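Local coordinates for Acarbose/maltose binding protein GacH (Streptomyces glaucescens, PDB 3K01), which binds acarbose and an acarbose homolog as the solute receptor of an ABC transporter, and probably also maltose, at residues 134-143 with 293-301; 115-123 with 335-343. All coordinates share one frame; numbering follows the deposited sequence.

Interaction 1: residues 134-143 with 293-301; sequences YAVPQVIDTL and SPQGGWNLS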
ATOM      1  N   TYR A 134      -4.073  17.467  -3.551  1.00  7.31           N
ATOM      2  CA  TYR A 134      -2.661  17.769  -3.649  1.00  7.68           C
ATOM      3  C   TYR A 134      -1.872  16.754  -4.465  1.00  7.40           C
ATOM      4  O   TYR A 134      -0.637  16.745  -4.427  1.00  8.11           O
ATOM      5  CB  TYR A 134      -2.041  17.887  -2.249  1.00  7.93           C
ATOM      6  CG  TYR A 134      -2.557  19.061  -1.458  1.00  7.72           C
ATOM      7  CD1 TYR A 134      -1.987  20.322  -1.630  1.00  7.90           C
ATOM      8  CD2 TYR A 134      -3.588  18.915  -0.538  1.00  9.30           C
ATOM      9  CE1 TYR A 134      -2.452  21.419  -0.900  1.00  9.78           C
ATOM     10  CE2 TYR A 134      -4.060  20.000   0.176  1.00  9.91           C
ATOM     11  CZ  TYR A 134      -3.482  21.224   0.004  1.00  9.63           C
ATOM     12  OH  TYR A 134      -3.955  22.318   0.725  1.00 13.19           O
ATOM     13  N   ALA A 135      -2.565  15.884  -5.183  1.00  7.00           N
ATOM     14  CA  ALA A 135      -1.861  14.887  -5.988  1.00  7.24           C
ATOM     15  C   ALA A 135      -2.798  14.344  -7.030  1.00  7.14           C
ATOM     16  O   ALA A 135      -4.002  14.593  -6.981  1.00  7.57           O
ATOM     17  CB  ALA A 135      -1.311  13.729  -5.096  1.00  7.85           C
ATOM     18  N   VAL A 136      -2.230  13.565  -7.944  1.00  7.22           N
ATOM     19  CA  VAL A 136      -2.996  12.704  -8.848  1.00  7.26           C
ATOM     20  C   VAL A 136      -2.499  11.252  -8.651  1.00  6.95           C
ATOM     21  O   VAL A 136      -1.323  11.024  -8.392  1.00  7.89           O
ATOM     22  CB  VAL A 136      -2.881  13.108 -10.341  1.00  7.16           C
ATOM     23  CG1 VAL A 136      -3.545  14.472 -10.551  1.00  9.14           C
ATOM     24  CG2 VAL A 136      -1.420  13.151 -10.808  1.00  9.36           C
ATOM     25  N   PRO A 137      -3.396  10.272  -8.782  1.00  7.16           N
ATOM     26  CA  PRO A 137      -2.977   8.876  -8.520  1.00  6.88           C
ATOM     27  C   PRO A 137      -2.124   8.299  -9.619  1.00  7.29           C
ATOM     28  O   PRO A 137      -2.280   8.632 -10.803  1.00  8.05           O
ATOM     29  CB  PRO A 137      -4.315   8.119  -8.447  1.00  7.70           C
ATOM     30  CG  PRO A 137      -5.366   9.193  -8.222  1.00  7.81           C
ATOM     31  CD  PRO A 137      -4.836  10.339  -9.057  1.00  7.98           C
ATOM     32  N   GLN A 138      -1.242   7.385  -9.237  1.00  6.56           N
ATOM     33  CA  GLN A 138      -0.352   6.730 -10.195  1.00  6.75           C
ATOM     34  C   GLN A 138      -0.482   5.198 -10.125  1.00  7.05           C
ATOM     35  O   GLN A 138      -0.956   4.580 -11.087  1.00  7.66           O
ATOM     36  CB  GLN A 138       1.083   7.170  -9.994  1.00  7.78           C
ATOM     37  CG  GLN A 138       2.007   6.679 -11.083  1.00  8.30           C
ATOM     38  CD  GLN A 138       3.440   6.824 -10.700  1.00  9.02           C
ATOM     39  OE1 GLN A 138       3.829   6.394  -9.609  1.00  8.89           O
ATOM     40  NE2 GLN A 138       4.263   7.458 -11.567  1.00  9.68           N
ATOM     41  N   VAL A 139      -0.105   4.588  -8.995  1.00  6.56           N
ATOM     42  CA  VAL A 139      -0.244   3.129  -8.855  1.00  7.19           C
ATOM     43  C   VAL A 139      -0.784   2.809  -7.466  1.00  6.86           C
ATOM     44  O   VAL A 139      -0.651   3.602  -6.519  1.00  6.73           O
ATOM     45  CB  VAL A 139       1.098   2.377  -9.075  1.00  8.01           C
ATOM     46  CG1 VAL A 139       1.608   2.524 -10.517  1.00  8.94           C
ATOM     47  CG2 VAL A 139       2.132   2.840  -8.121  1.00  8.43           C
ATOM     48  N   ILE A 140      -1.395   1.637  -7.342  1.00  6.70           N
ATOM     49  CA  ILE A 140      -1.945   1.163  -6.057  1.00  6.96           C
ATOM     50  C   ILE A 140      -1.387  -0.212  -5.727  1.00  7.16           C
ATOM     51  O   ILE A 140      -1.047  -0.974  -6.624  1.00  7.10           O
ATOM     52  CB  ILE A 140      -3.511   1.114  -6.121  1.00  7.32           C
ATOM     53  CG1 ILE A 140      -4.167   0.740  -4.766  1.00  8.13           C
ATOM     54  CG2 ILE A 140      -4.007   0.207  -7.256  1.00  8.75           C
ATOM     55  CD1 ILE A 140      -5.607   1.224  -4.655  1.00  8.07           C
ATOM     56  N   ASP A 141      -1.288  -0.511  -4.436  1.00  6.74           N
ATOM     57  CA  ASP A 141      -1.072  -1.896  -4.057  1.00  7.25           C
ATOM     58  C   ASP A 141      -1.730  -2.145  -2.698  1.00  7.15           C
ATOM     59  O   ASP A 141      -2.365  -1.256  -2.107  1.00  7.35           O
ATOM     60  CB  ASP A 141       0.421  -2.260  -4.099  1.00  8.21           C
ATOM     61  CG  ASP A 141       1.257  -1.420  -3.181  1.00  9.97           C
ATOM     62  OD1 ASP A 141       0.764  -1.007  -2.112  1.00  9.80           O
ATOM     63  OD2 ASP A 141       2.435  -1.155  -3.521  1.00 12.82           O
ATOM     64  N   THR A 142      -1.653  -3.392  -2.245  1.00  7.58           N
ATOM     65  CA  THR A 142      -2.284  -3.788  -0.980  1.00  7.30           C
ATOM     66  C   THR A 142      -1.696  -5.118  -0.558  1.00  6.98           C
ATOM     67  O   THR A 142      -0.828  -5.674  -1.238  1.00  7.83           O
ATOM     68  CB  THR A 142      -3.823  -3.880  -1.151  1.00  7.13           C
ATOM     69  OG1 THR A 142      -4.478  -3.973   0.125  1.00  7.32           O
ATOM     70  CG2 THR A 142      -4.257  -5.038  -2.028  1.00  8.31           C
ATOM     71  N   LEU A 143      -2.185  -5.622   0.564  1.00  6.09           N
ATOM     72  CA  LEU A 143      -1.836  -6.969   1.029  1.00  6.04           C
ATOM     73  C   LEU A 143      -2.895  -7.955   0.586  1.00  5.80           C
ATOM     74  O   LEU A 143      -4.050  -7.594   0.386  1.00  6.34           O
ATOM     75  CB  LEU A 143      -1.747  -6.981   2.562  1.00  6.72           C
ATOM     76  CG  LEU A 143      -0.649  -6.140   3.190  1.00  6.36           C
ATOM     77  CD1 LEU A 143      -0.686  -6.207   4.733  1.00  7.23           C
ATOM     78  CD2 LEU A 143       0.749  -6.551   2.685  1.00  8.41           C
ATOM     79  N   SER A 293      -7.986  -4.759   3.436  1.00  6.18           N
ATOM     80  CA  SER A 293      -6.537  -4.772   3.469  1.00  6.79           C
ATOM     81  C   SER A 293      -6.040  -3.338   3.340  1.00  7.29           C
ATOM     82  O   SER A 293      -6.708  -2.492   2.741  1.00  7.33           O
ATOM     83  CB  SER A 293      -5.989  -5.652   2.334  1.00  6.52           C
ATOM     84  OG  SER A 293      -6.624  -5.324   1.110  1.00  7.80           O
ATOM     85  N   PRO A 294      -4.885  -3.024   3.913  1.00  6.09           N
ATOM     86  CA  PRO A 294      -4.422  -1.641   3.857  1.00  6.99           C
ATOM     87  C   PRO A 294      -3.977  -1.222   2.462  1.00  7.75           C
ATOM     88  O   PRO A 294      -3.549  -2.032   1.640  1.00  7.63           O
ATOM     89  CB  PRO A 294      -3.260  -1.631   4.834  1.00  6.49           C
ATOM     90  CG  PRO A 294      -2.726  -3.066   4.777  1.00  6.76           C
ATOM     91  CD  PRO A 294      -3.948  -3.905   4.645  1.00  6.95           C
ATOM     92  N   GLN A 295      -3.999   0.079   2.233  1.00  7.73           N
ATOM     93  CA  GLN A 295      -3.738   0.645   0.906  1.00  7.54           C
ATOM     94  C   GLN A 295      -2.349   1.215   0.811  1.00  7.42           C
ATOM     95  O   GLN A 295      -1.940   2.006   1.662  1.00  8.27           O
ATOM     96  CB  GLN A 295      -4.700   1.804   0.708  1.00  8.24           C
ATOM     97  CG  GLN A 295      -4.549   2.529  -0.622  1.00  8.42           C
ATOM     98  CD  GLN A 295      -5.433   3.740  -0.709  1.00  8.69           C
ATOM     99  OE1 GLN A 295      -6.307   3.938   0.117  1.00  9.07           O
ATOM    100  NE2 GLN A 295      -5.238   4.539  -1.758  1.00  8.40           N
ATOM    101  N   GLY A 296      -1.618   0.830  -0.234  1.00  7.03           N
ATOM    102  CA  GLY A 296      -0.350   1.451  -0.558  1.00  7.67           C
ATOM    103  C   GLY A 296      -0.376   2.003  -1.975  1.00  6.62           C
ATOM    104  O   GLY A 296      -1.415   2.044  -2.642  1.00  7.12           O
ATOM    105  N   GLY A 297       0.793   2.430  -2.414  1.00  7.81           N
ATOM    106  CA  GLY A 297       0.945   2.927  -3.781  1.00  7.17           C
ATOM    107  C   GLY A 297       1.569   4.305  -3.812  1.00  7.57           C
ATOM    108  O   GLY A 297       2.083   4.826  -2.810  1.00  8.13           O
ATOM    109  N   TRP A 298       1.500   4.902  -4.997  1.00  6.86           N
ATOM    110  CA  TRP A 298       2.182   6.162  -5.293  1.00  7.47           C
ATOM    111  C   TRP A 298       1.259   7.060  -6.067  1.00  6.96           C
ATOM    112  O   TRP A 298       0.482   6.605  -6.896  1.00  7.10           O
ATOM    113  CB  TRP A 298       3.449   5.922  -6.144  1.00  7.08           C
ATOM    114  CG  TRP A 298       4.521   5.151  -5.402  1.00  7.91           C
ATOM    115  CD1 TRP A 298       4.665   3.797  -5.341  1.00 10.01           C
ATOM    116  CD2 TRP A 298       5.527   5.703  -4.555  1.00  7.78           C
ATOM    117  NE1 TRP A 298       5.728   3.480  -4.532  1.00 10.27           N
ATOM    118  CE2 TRP A 298       6.279   4.630  -4.038  1.00 10.07           C
ATOM    119  CE3 TRP A 298       5.896   7.017  -4.214  1.00  8.48           C
ATOM    120  CZ2 TRP A 298       7.368   4.822  -3.177  1.00 11.14           C
ATOM    121  CZ3 TRP A 298       6.970   7.214  -3.358  1.00 10.46           C
ATOM    122  CH2 TRP A 298       7.690   6.114  -2.839  1.00 10.83           C
ATOM    123  N   ASN A 299       1.433   8.351  -5.802  1.00  6.90           N
ATOM    124  CA  ASN A 299       0.769   9.456  -6.466  1.00  7.26           C
ATOM    125  C   ASN A 299       1.850  10.373  -7.022  1.00  7.37           C
ATOM    126  O   ASN A 299       3.046  10.186  -6.789  1.00  7.26           O
ATOM    127  CB  ASN A 299      -0.119  10.180  -5.440  1.00  7.81           C
ATOM    128  CG  ASN A 299      -1.248   9.302  -4.933  1.00  7.17           C
ATOM    129  OD1 ASN A 299      -1.712   8.409  -5.624  1.00  7.30           O
ATOM    130  ND2 ASN A 299      -1.708   9.570  -3.721  1.00  9.23           N
ATOM    131  N   LEU A 300       1.400  11.415  -7.713  1.00  7.15           N
ATOM    132  CA  LEU A 300       2.287  12.483  -8.197  1.00  7.04           C
ATOM    133  C   LEU A 300       1.782  13.815  -7.702  1.00  6.87           C
ATOM    134  O   LEU A 300       0.590  14.111  -7.812  1.00  7.20           O
ATOM    135  CB  LEU A 300       2.313  12.514  -9.717  1.00  8.42           C
ATOM    136  CG  LEU A 300       2.745  11.184 -10.327  1.00  9.15           C
ATOM    137  CD1 LEU A 300       1.889  10.842 -11.546  1.00 15.04           C
ATOM    138  CD2 LEU A 300       4.227  11.196 -10.594  1.00 16.23           C
ATOM    139  N   SER A 301       2.695  14.598  -7.139  1.00  6.87           N
ATOM    140  CA  SER A 301       2.360  15.902  -6.580  0.50  6.68           C
ATOM    141  C   SER A 301       3.255  16.976  -7.158  1.00  7.56           C
ATOM    142  O   SER A 301       4.342  16.696  -7.669  1.00  7.66           O
ATOM    143  CB  SER A 301       2.526  15.859  -5.067  0.50  6.25           C
ATOM    144  OG  SER A 301       1.630  14.916  -4.516  0.50  3.78           O
TER
HETATM  145  O   HOH W   1      -6.777  -8.104   0.244  1.00  7.13           O
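Trp298 lies beside Val139 with both side chains pointing the same way, and Val139 CG2 meets the indole edge in its plane, 3.9 Å from Trp298 CD1. Gln138 also runs alongside Trp298, its amide turned 64° from the ring. Its OE1 is hydrogen-bonded to Arg89 NE, and Arg89 makes a cation-pi contact with the indole. Gln138 and Val139 both face Trp298, a classic beta bulge in this antiparallel pair: Trp298 O accepts from Val139 N at 3.0 Å and, weakly, from Gln138 N. With CG anti to the backbone N (chi1 -172°) and the chain extended, Gln138 brings NE2 to 3.9 Å from Leu300 CD2. Beyond the bulge, Val136 and Leu300 exchange two backbone hydrogen bonds while Val136 CG2 packs on Leu300 CB. Toward the other end, past the paired bonds of Asp141 and Gly296, Thr142 OG1 donates to Pro294 O at 2.6 Å from above the carbonyl plane, and a water joins Leu143 O to Ser293 OG. Leu143 CD1 closes this end against Pro294 CG, 3.7 Å away. Paired backbone hydrogen bonds on both sides of the bulge thus hold the strands in register, shifted there by one residue, within the sheet between the lobes of a solute-binding protein.

Interaction 2: residues 115-123 with 335-343; sequences DGSDHLPQA and LPTRTSVYE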
ATOM      1  N   ASP A 115      -8.139  14.271 -15.925  1.00 23.73           N
ATOM      2  CA  ASP A 115      -8.717  12.926 -15.984  1.00 24.28           C
ATOM      3  C   ASP A 115      -9.292  12.518 -14.632  1.00 25.81           C
ATOM      4  O   ASP A 115      -8.531  12.296 -13.689  1.00 22.31           O
ATOM      5  CB  ASP A 115      -7.666  11.911 -16.438  1.00 27.06           C
ATOM      6  CG  ASP A 115      -7.304  12.063 -17.902  1.00 28.14           C
ATOM      7  OD1 ASP A 115      -8.053  12.744 -18.634  1.00 23.62           O
ATOM      8  OD2 ASP A 115      -6.293  11.536 -18.412  1.00 24.37           O
ATOM      9  N   GLY A 116     -10.619  12.413 -14.509  1.00 23.15           N
ATOM     10  CA  GLY A 116     -11.166  12.573 -13.156  1.00 22.32           C
ATOM     11  C   GLY A 116     -11.783  11.432 -12.327  1.00 22.64           C
ATOM     12  O   GLY A 116     -11.271  11.107 -11.255  1.00 23.65           O
ATOM     13  N   SER A 117     -12.869  10.828 -12.814  1.00 21.54           N
ATOM     14  CA  SER A 117     -13.679   9.836 -12.091  1.00 20.38           C
ATOM     15  C   SER A 117     -13.282   8.411 -12.363  1.00 18.90           C
ATOM     16  O   SER A 117     -13.841   7.466 -11.828  1.00 18.57           O
ATOM     17  CB  SER A 117     -15.133  10.005 -12.392  1.00 21.08           C
ATOM     18  OG  SER A 117     -15.874   9.401 -11.348  1.00 22.40           O
ATOM     19  N   ASP A 118     -12.330   8.277 -13.253  1.00 16.65           N
ATOM     20  CA  ASP A 118     -11.784   7.030 -13.663  1.00 16.58           C
ATOM     21  C   ASP A 118     -11.020   6.347 -12.506  1.00 13.37           C
ATOM     22  O   ASP A 118     -10.873   5.161 -12.489  1.00 14.66           O
ATOM     23  CB  ASP A 118     -10.830   7.345 -14.837  1.00 17.29           C
ATOM     24  CG  ASP A 118     -10.468   6.146 -15.682  1.00 18.82           C
ATOM     25  OD1 ASP A 118     -11.128   5.128 -15.708  1.00 17.95           O
ATOM     26  OD2 ASP A 118      -9.485   6.267 -16.401  1.00 22.35           O
ATOM     27  N   HIS A 119     -10.510   7.093 -11.538  1.00 11.62           N
ATOM     28  CA  HIS A 119      -9.638   6.440 -10.547  1.00 11.41           C
ATOM     29  C   HIS A 119     -10.412   5.621  -9.527  1.00 12.04           C
ATOM     30  O   HIS A 119     -11.523   5.982  -9.125  1.00 12.75           O
ATOM     31  CB  HIS A 119      -8.762   7.455  -9.835  1.00 12.29           C
ATOM     32  CG  HIS A 119      -7.819   8.158 -10.746  1.00 11.23           C
ATOM     33  ND1 HIS A 119      -6.643   7.592 -11.181  1.00 10.10           N
ATOM     34  CD2 HIS A 119      -7.896   9.372 -11.338  1.00 12.13           C
ATOM     35  CE1 HIS A 119      -6.016   8.438 -11.976  1.00 10.19           C
ATOM     36  NE2 HIS A 119      -6.770   9.518 -12.105  1.00 10.46           N
ATOM     37  N   LEU A 120      -9.815   4.511  -9.103  1.00 10.39           N
ATOM     38  CA  LEU A 120     -10.335   3.751  -7.971  1.00 10.75           C
ATOM     39  C   LEU A 120     -10.595   4.694  -6.803  1.00 10.76           C
ATOM     40  O   LEU A 120      -9.811   5.598  -6.544  1.00  9.87           O
ATOM     41  CB  LEU A 120      -9.329   2.678  -7.564  1.00 10.51           C
ATOM     42  CG  LEU A 120      -9.152   1.527  -8.566  1.00 10.41           C
ATOM     43  CD1 LEU A 120      -7.898   0.720  -8.208  1.00 10.77           C
ATOM     44  CD2 LEU A 120     -10.380   0.608  -8.640  1.00 11.75           C
ATOM     45  N   PRO A 121     -11.698   4.473  -6.063  1.00 10.36           N
ATOM     46  CA  PRO A 121     -12.082   5.486  -5.060  1.00 10.37           C
ATOM     47  C   PRO A 121     -11.017   5.678  -3.968  1.00  9.35           C
ATOM     48  O   PRO A 121     -10.747   6.802  -3.527  1.00  9.13           O
ATOM     49  CB  PRO A 121     -13.399   4.933  -4.491  1.00 10.82           C
ATOM     50  CG  PRO A 121     -13.328   3.464  -4.763  1.00 13.62           C
ATOM     51  CD  PRO A 121     -12.658   3.360  -6.124  1.00 11.41           C
ATOM     52  N   GLN A 122     -10.367   4.594  -3.556  1.00  8.91           N
ATOM     53  CA  GLN A 122      -9.347   4.720  -2.534  1.00  8.86           C
ATOM     54  C   GLN A 122      -8.156   5.543  -3.033  1.00  8.07           C
ATOM     55  O   GLN A 122      -7.569   6.319  -2.301  1.00  8.19           O
ATOM     56  CB  GLN A 122      -8.833   3.344  -2.071  1.00  9.19           C
ATOM     57  CG  GLN A 122      -9.908   2.442  -1.489  1.00  8.97           C
ATOM     58  CD  GLN A 122     -10.517   1.532  -2.548  1.00  8.42           C
ATOM     59  OE1 GLN A 122     -10.527   1.852  -3.747  1.00 11.47           O
ATOM     60  NE2 GLN A 122     -11.022   0.379  -2.110  1.00  8.95           N
ATOM     61  N   ALA A 123      -7.773   5.305  -4.289  1.00  7.60           N
ATOM     62  CA  ALA A 123      -6.653   6.022  -4.885  1.00  7.98           C
ATOM     63  C   ALA A 123      -6.987   7.509  -5.020  1.00  7.76           C
ATOM     64  O   ALA A 123      -6.164   8.351  -4.653  1.00  8.25           O
ATOM     65  CB  ALA A 123      -6.289   5.410  -6.243  1.00  8.42           C
ATOM     66  N   LEU A 335       0.324  -1.851 -10.589  1.00  7.98           N
ATOM     67  CA  LEU A 335      -1.128  -1.891 -10.711  1.00  7.46           C
ATOM     68  C   LEU A 335      -1.697  -0.482 -10.927  1.00  7.41           C
ATOM     69  O   LEU A 335      -1.407   0.417 -10.154  1.00  8.18           O
ATOM     70  CB  LEU A 335      -1.767  -2.522  -9.457  1.00  7.79           C
ATOM     71  CG  LEU A 335      -1.216  -3.911  -9.123  1.00  7.35           C
ATOM     72  CD1 LEU A 335      -1.672  -4.343  -7.745  1.00 10.85           C
ATOM     73  CD2 LEU A 335      -1.644  -4.947 -10.187  1.00 10.83           C
ATOM     74  N   PRO A 336      -2.524  -0.313 -11.979  1.00  7.39           N
ATOM     75  CA  PRO A 336      -3.043   1.031 -12.245  1.00  7.63           C
ATOM     76  C   PRO A 336      -4.091   1.502 -11.264  1.00  7.35           C
ATOM     77  O   PRO A 336      -4.734   0.708 -10.568  1.00  7.67           O
ATOM     78  CB  PRO A 336      -3.666   0.912 -13.638  1.00  9.62           C
ATOM     79  CG  PRO A 336      -3.755  -0.555 -13.944  1.00 10.21           C
ATOM     80  CD  PRO A 336      -2.980  -1.333 -12.956  1.00  8.42           C
ATOM     81  N   THR A 337      -4.310   2.811 -11.241  1.00  7.91           N
ATOM     82  CA  THR A 337      -5.407   3.335 -10.452  1.00  8.22           C
ATOM     83  C   THR A 337      -6.633   3.621 -11.286  1.00  8.45           C
ATOM     84  O   THR A 337      -7.723   3.777 -10.741  1.00  9.21           O
ATOM     85  CB  THR A 337      -5.022   4.610  -9.738  1.00  7.64           C
ATOM     86  OG1 THR A 337      -4.727   5.637 -10.713  1.00  8.68           O
ATOM     87  CG2 THR A 337      -3.814   4.374  -8.868  1.00  8.04           C
ATOM     88  N   ARG A 338      -6.498   3.672 -12.596  1.00  9.13           N
ATOM     89  CA  ARG A 338      -7.649   4.006 -13.476  1.00 10.10           C
ATOM     90  C   ARG A 338      -8.472   2.777 -13.807  1.00 10.58           C
ATOM     91  O   ARG A 338      -7.948   1.837 -14.301  1.00  9.54           O
ATOM     92  CB  ARG A 338      -7.132   4.640 -14.760  1.00 10.90           C
ATOM     93  CG  ARG A 338      -6.730   6.103 -14.562  1.00 11.41           C
ATOM     94  CD  ARG A 338      -6.236   6.721 -15.865  1.00 11.76           C
ATOM     95  NE  ARG A 338      -5.971   8.134 -15.698  1.00 12.55           N
ATOM     96  CZ  ARG A 338      -6.913   9.035 -15.775  1.00 14.32           C
ATOM     97  NH1 ARG A 338      -8.057   8.769 -16.317  1.00 14.53           N
ATOM     98  NH2 ARG A 338      -6.677  10.233 -15.360  1.00 16.15           N
ATOM     99  N   THR A 339      -9.757   2.818 -13.528  1.00 11.08           N
ATOM    100  CA  THR A 339     -10.595   1.651 -13.757  1.00 12.17           C
ATOM    101  C   THR A 339     -10.600   1.242 -15.232  1.00 12.15           C
ATOM    102  O   THR A 339     -10.610   0.053 -15.554  1.00 12.77           O
ATOM    103  CB  THR A 339     -12.021   1.858 -13.217  1.00 12.87           C
ATOM    104  OG1 THR A 339     -12.650   2.916 -13.941  1.00 14.70           O
ATOM    105  CG2 THR A 339     -11.999   2.219 -11.753  1.00 14.14           C
ATOM    106  N   SER A 340     -10.532   2.224 -16.120  1.00 12.62           N
ATOM    107  CA  SER A 340     -10.541   1.959 -17.561  1.00 13.17           C
ATOM    108  C   SER A 340      -9.357   1.121 -17.989  1.00 12.51           C
ATOM    109  O   SER A 340      -9.468   0.304 -18.928  1.00 13.55           O
ATOM    110  CB  SER A 340     -10.554   3.264 -18.369  1.00 14.14           C
ATOM    111  OG  SER A 340      -9.348   4.016 -18.215  1.00 17.07           O
ATOM    112  N   VAL A 341      -8.213   1.303 -17.321  1.00 10.85           N
ATOM    113  CA  VAL A 341      -6.999   0.639 -17.766  1.00 10.31           C
ATOM    114  C   VAL A 341      -7.074  -0.872 -17.517  1.00  9.99           C
ATOM    115  O   VAL A 341      -6.513  -1.661 -18.269  1.00  9.45           O
ATOM    116  CB  VAL A 341      -5.768   1.278 -17.090  1.00 10.08           C
ATOM    117  CG1 VAL A 341      -4.484   0.551 -17.438  1.00  9.93           C
ATOM    118  CG2 VAL A 341      -5.658   2.746 -17.531  1.00 10.71           C
ATOM    119  N   TYR A 342      -7.820  -1.284 -16.494  1.00  9.24           N
ATOM    120  CA  TYR A 342      -8.014  -2.713 -16.219  1.00 10.40           C
ATOM    121  C   TYR A 342      -8.783  -3.433 -17.314  1.00 11.51           C
ATOM    122  O   TYR A 342      -8.741  -4.655 -17.377  1.00 11.94           O
ATOM    123  CB  TYR A 342      -8.713  -2.916 -14.856  1.00  9.90           C
ATOM    124  CG  TYR A 342      -7.793  -2.652 -13.683  1.00  8.75           C
ATOM    125  CD1 TYR A 342      -6.954  -3.647 -13.206  1.00  8.34           C
ATOM    126  CD2 TYR A 342      -7.764  -1.406 -13.061  1.00  8.72           C
ATOM    127  CE1 TYR A 342      -6.094  -3.404 -12.134  1.00  7.39           C
ATOM    128  CE2 TYR A 342      -6.945  -1.157 -11.982  1.00  8.04           C
ATOM    129  CZ  TYR A 342      -6.103  -2.159 -11.522  1.00  8.26           C
ATOM    130  OH  TYR A 342      -5.259  -1.941 -10.465  1.00  8.02           O
ATOM    131  N   GLU A 343      -9.499  -2.681 -18.157  1.00 12.25           N
ATOM    132  CA  GLU A 343     -10.211  -3.285 -19.283  1.00 13.15           C
ATOM    133  C   GLU A 343      -9.373  -3.476 -20.537  1.00 13.27           C
ATOM    134  O   GLU A 343      -9.810  -4.103 -21.496  1.00 13.95           O
ATOM    135  CB  GLU A 343     -11.460  -2.475 -19.618  1.00 14.86           C
ATOM    136  CG  GLU A 343     -12.531  -2.593 -18.573  1.00 16.77           C
ATOM    137  CD  GLU A 343     -13.781  -1.829 -18.928  1.00 20.89           C
ATOM    138  OE1 GLU A 343     -13.788  -1.118 -19.966  1.00 24.14           O
ATOM    139  OE2 GLU A 343     -14.753  -1.923 -18.161  1.00 21.32           O
TER
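Asp118 meets three successive residues, Arg338, Thr339 and Ser340, around a single backbone bridge between His119 and Arg338. The contact joins the loop leading into helix 121-125 to the loop between helices 322-332 and 345-348, and His119 and Thr337 both touch Pro137 of strand 132-148. Two main-chain bonds flank the bridge: Thr339 N points straight at Asp118 O (2.8 Å, 180° at the hydrogen), and Leu120 N, in the N-cap residue, donates to Thr337 O at 2.8 Å.

The charged contacts form a salt-bridge network on the guanidinium, firm at Asp118 and less certain at Asp115. A chi1 of -163° turns the Asp118 carboxylate away from its own backbone N and across the Arg338 chain. OD2 offers its anti lone pair to Arg338 NH1 at 2.9 Å, while OD1 is met on its syn side by Ser340 N at 3.0 Å. Asp115 OD2 sits over one guanidinium face with no N-H aimed at it, and the placing of NH2 there is doubtful. His119 NE2 lies over the opposite face without a hydrogen bond, and Arg338 NE donates to Ser320 O.

Among neutral polar groups, His119 ND1 donates close to its ring plane to Thr337 OG1 at 2.8 Å, a hydroxyl also hydrogen-bonded to Gln325.

Apolar contacts complete the interface. Leu120 reaches Thr339 CG2 with CD2 and the Tyr342 ring, more loosely, with CD1, while Ala123 CB packs on Thr337 CG2 at 3.8 Å. Tyr342 OH donates to Pro336 O at 2.7 Å, in the carbonyl plane on a lone pair.

In the fold
From the N terminus the chain first reaches 115-123, then passes through helix 121-125 and the short strand 128-129 into strand 132-148, which carries 134-143. About 150 residues later strand 293-302 returns and closes interaction 1; only after helices 309-320 and 322-332 does the loop 335-343 close interaction 2. Interaction 1 is thus nested inside the larger loop, with the two centres about 11 Å apart. They touch directly: Ile140 N probably bonds to Leu335 O, Gln295 NE2 to Gln122 O, and Pro137 packs on Thr337. Together they tie the long strands of the central mixed sheet to the start of helix 121-125 and to the loop before helix 345-348.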